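Local structure of alpha-1,3-glucanase (Streptomyces thermodiastaticus, 7C7D) at residues A[533-538]-A[558-563]. The protein probably hydrolyses internal alpha-1,3-glucosidic linkages of alpha-1,3-glucan, as a thermostable glycosidase of family GH87. Sequence-based numbering, arbitrary orientation.
Sequences QAEAPG and CPFPSG
Glu-535 meets the ring of Phe-560 through CB, CD and OE2. Its CB lies 3.7 Å from Phe-560 CE2, and CG, set anti to the carbonyl carbon (chi1 -62°), comes near Cys-558 O. CD sits at the ring edge, in the ring plane; Glu-535 OE2 is 3.5 Å from Phe-560 CE2, and the carboxylate and ring planes are 74° apart. OE2 also takes a weak hydrogen bond from a water that donates to Cys-558 O as well, while Glu-535 OE1 accepts a hydrogen bond from Gln-533 NE2, 2.8 Å, from above the carboxylate plane. An alanine in place of Glu-535 would probably leave the edge of Phe-560 without its carboxylate neighbour and deprive Gln-533 NE2 of one acceptor.

The backbones are joined by two hydrogen bonds of 2.9 Å, Cys-558 N to Ala-534 O and Phe-560 N to Glu-535 O. Pro-559 CA adds a CA-H...O contact to Glu-535 O at 3.2 Å.

The Cys-558 bond completes the parallel pairing of strands 530-534 and 553-557; the Phe-560 bond is one residue out of step, where Glu-535 leaves the strand. These are the last two strands of this face, toward the C-terminal end of a right-handed parallel beta-helix, where Cys-558 is disulfide-bonded to Cys-585 and Phe-567 of strand 567-571 touches Ala-534 and Pro-559.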
ATOM      1  N   GLN A 533      17.621 -15.702  -6.673  1.00 11.91           N
ATOM      2  CA  GLN A 533      16.857 -16.662  -7.462  1.00 12.15           C
ATOM      3  C   GLN A 533      16.926 -16.168  -8.906  1.00 12.31           C
ATOM      4  O   GLN A 533      16.203 -15.245  -9.287  1.00 12.80           O
ATOM      5  CB  GLN A 533      15.426 -16.715  -6.943  1.00 13.76           C
ATOM      6  CG  GLN A 533      14.512 -17.698  -7.654  1.00 15.20           C
ATOM      7  CD  GLN A 533      13.114 -17.698  -7.070  1.00 15.32           C
ATOM      8  OE1 GLN A 533      12.934 -17.824  -5.855  1.00 17.06           O
ATOM      9  NE2 GLN A 533      12.115 -17.553  -7.928  1.00 16.60           N
ATOM     10  N   ALA A 534      17.836 -16.748  -9.692  1.00 12.00           N
ATOM     11  CA  ALA A 534      18.129 -16.294 -11.049  1.00 12.60           C
ATOM     12  C   ALA A 534      17.526 -17.273 -12.049  1.00 13.02           C
ATOM     13  O   ALA A 534      17.994 -18.410 -12.182  1.00 15.26           O
ATOM     14  CB  ALA A 534      19.632 -16.156 -11.267  1.00 14.78           C
ATOM     15  N   GLU A 535      16.499 -16.820 -12.763  1.00 12.93           N
ATOM     16  CA  GLU A 535      15.774 -17.663 -13.696  1.00 14.58           C
ATOM     17  C   GLU A 535      15.674 -17.074 -15.094  1.00 14.25           C
ATOM     18  O   GLU A 535      15.090 -17.713 -15.975  1.00 15.16           O
ATOM     19  CB  GLU A 535      14.371 -17.952 -13.161  1.00 18.74           C
ATOM     20  CG  GLU A 535      14.407 -18.699 -11.860  1.00 23.91           C
ATOM     21  CD  GLU A 535      13.029 -18.993 -11.349  1.00 29.82           C
ATOM     22  OE1 GLU A 535      12.463 -18.120 -10.667  1.00 31.48           O
ATOM     23  OE2 GLU A 535      12.506 -20.084 -11.656  1.00 34.20           O
ATOM     24  N   ALA A 536      16.181 -15.893 -15.311  1.00 14.89           N
ATOM     25  CA  ALA A 536      16.261 -15.307 -16.635  1.00 15.81           C
ATOM     26  C   ALA A 536      17.685 -15.406 -17.153  1.00 13.39           C
ATOM     27  O   ALA A 536      18.632 -15.435 -16.366  1.00 14.05           O
ATOM     28  CB  ALA A 536      15.894 -13.824 -16.575  1.00 16.34           C
ATOM     29  N   PRO A 537      17.881 -15.459 -18.467  1.00 13.06           N
ATOM     30  CA  PRO A 537      19.222 -15.229 -19.013  1.00 14.05           C
ATOM     31  C   PRO A 537      19.624 -13.782 -18.781  1.00 13.71           C
ATOM     32  O   PRO A 537      18.789 -12.913 -18.525  1.00 14.62           O
ATOM     33  CB  PRO A 537      19.048 -15.520 -20.506  1.00 15.36           C
ATOM     34  CG  PRO A 537      17.597 -15.215 -20.771  1.00 17.43           C
ATOM     35  CD  PRO A 537      16.857 -15.589 -19.521  1.00 15.54           C
ATOM     36  N   GLY A 538      20.929 -13.527 -18.868  1.00 14.11           N
ATOM     37  CA  GLY A 538      21.423 -12.168 -18.737  1.00 14.82           C
ATOM     38  C   GLY A 538      22.642 -12.066 -17.843  1.00 14.34           C
ATOM     39  O   GLY A 538      23.503 -12.951 -17.859  1.00 15.24           O
ATOM     40  N   CYS A 558      19.232 -21.000 -12.626  1.00 14.83           N
ATOM     41  CA  CYS A 558      18.629 -21.991 -13.518  1.00 16.99           C
ATOM     42  C   CYS A 558      17.714 -21.269 -14.499  1.00 15.71           C
ATOM     43  O   CYS A 558      16.487 -21.247 -14.332  1.00 16.07           O
ATOM     44  CB  CYS A 558      17.863 -23.052 -12.715  1.00 19.79           C
ATOM     45  SG  CYS A 558      18.755 -23.792 -11.290  1.00 22.73           S
ATOM     46  N   PRO A 559      18.282 -20.643 -15.537  1.00 15.25           N
ATOM     47  CA  PRO A 559      17.459 -19.862 -16.468  1.00 15.22           C
ATOM     48  C   PRO A 559      16.501 -20.726 -17.271  1.00 14.56           C
ATOM     49  O   PRO A 559      16.791 -21.873 -17.620  1.00 16.60           O
ATOM     50  CB  PRO A 559      18.485 -19.196 -17.397  1.00 17.67           C
ATOM     51  CG  PRO A 559      19.784 -19.278 -16.677  1.00 18.83           C
ATOM     52  CD  PRO A 559      19.717 -20.526 -15.842  1.00 16.67           C
ATOM     53  N   PHE A 560      15.349 -20.142 -17.580  1.00 14.79           N
ATOM     54  CA  PHE A 560      14.380 -20.745 -18.480  1.00 15.16           C
ATOM     55  C   PHE A 560      13.865 -19.670 -19.425  1.00 15.32           C
ATOM     56  O   PHE A 560      13.862 -18.485 -19.073  1.00 15.09           O
ATOM     57  CB  PHE A 560      13.228 -21.444 -17.724  1.00 17.15           C
ATOM     58  CG  PHE A 560      12.285 -20.517 -16.984  1.00 17.62           C
ATOM     59  CD1 PHE A 560      11.211 -19.931 -17.638  1.00 18.21           C
ATOM     60  CD2 PHE A 560      12.431 -20.296 -15.618  1.00 18.29           C
ATOM     61  CE1 PHE A 560      10.323 -19.104 -16.954  1.00 18.81           C
ATOM     62  CE2 PHE A 560      11.543 -19.472 -14.931  1.00 18.97           C
ATOM     63  CZ  PHE A 560      10.493 -18.876 -15.599  1.00 20.12           C
ATOM     64  N   PRO A 561      13.435 -20.047 -20.641  1.00 15.25           N
ATOM     65  CA  PRO A 561      13.418 -21.416 -21.163  1.00 15.76           C
ATOM     66  C   PRO A 561      14.774 -21.911 -21.621  1.00 15.82           C
ATOM     67  O   PRO A 561      15.675 -21.126 -21.922  1.00 16.91           O
ATOM     68  CB  PRO A 561      12.506 -21.299 -22.386  1.00 16.56           C
ATOM     69  CG  PRO A 561      12.711 -19.909 -22.861  1.00 17.19           C
ATOM     70  CD  PRO A 561      12.888 -19.086 -21.613  1.00 16.18           C
ATOM     71  N   SER A 562      14.905 -23.231 -21.684  1.00 16.05           N
ATOM     72  CA  SER A 562      16.064 -23.831 -22.324  1.00 17.22           C
ATOM     73  C   SER A 562      16.232 -23.256 -23.722  1.00 17.25           C
ATOM     74  O   SER A 562      15.268 -23.159 -24.486  1.00 17.56           O
ATOM     75  CB  SER A 562      15.855 -25.339 -22.417  1.00 19.54           C
ATOM     76  OG  SER A 562      15.700 -25.903 -21.132  1.00 24.53           O
ATOM     77  N   GLY A 563      17.459 -22.871 -24.052  1.00 18.04           N
ATOM     78  CA  GLY A 563      17.753 -22.249 -25.320  1.00 18.91           C
ATOM     79  C   GLY A 563      17.887 -20.740 -25.278  1.00 19.52           C
ATOM     80  O   GLY A 563      18.332 -20.153 -26.272  1.00 23.27           O
TER
HETATM   81  O   HOH W   1      14.305 -22.336 -13.265  1.00 38.12           O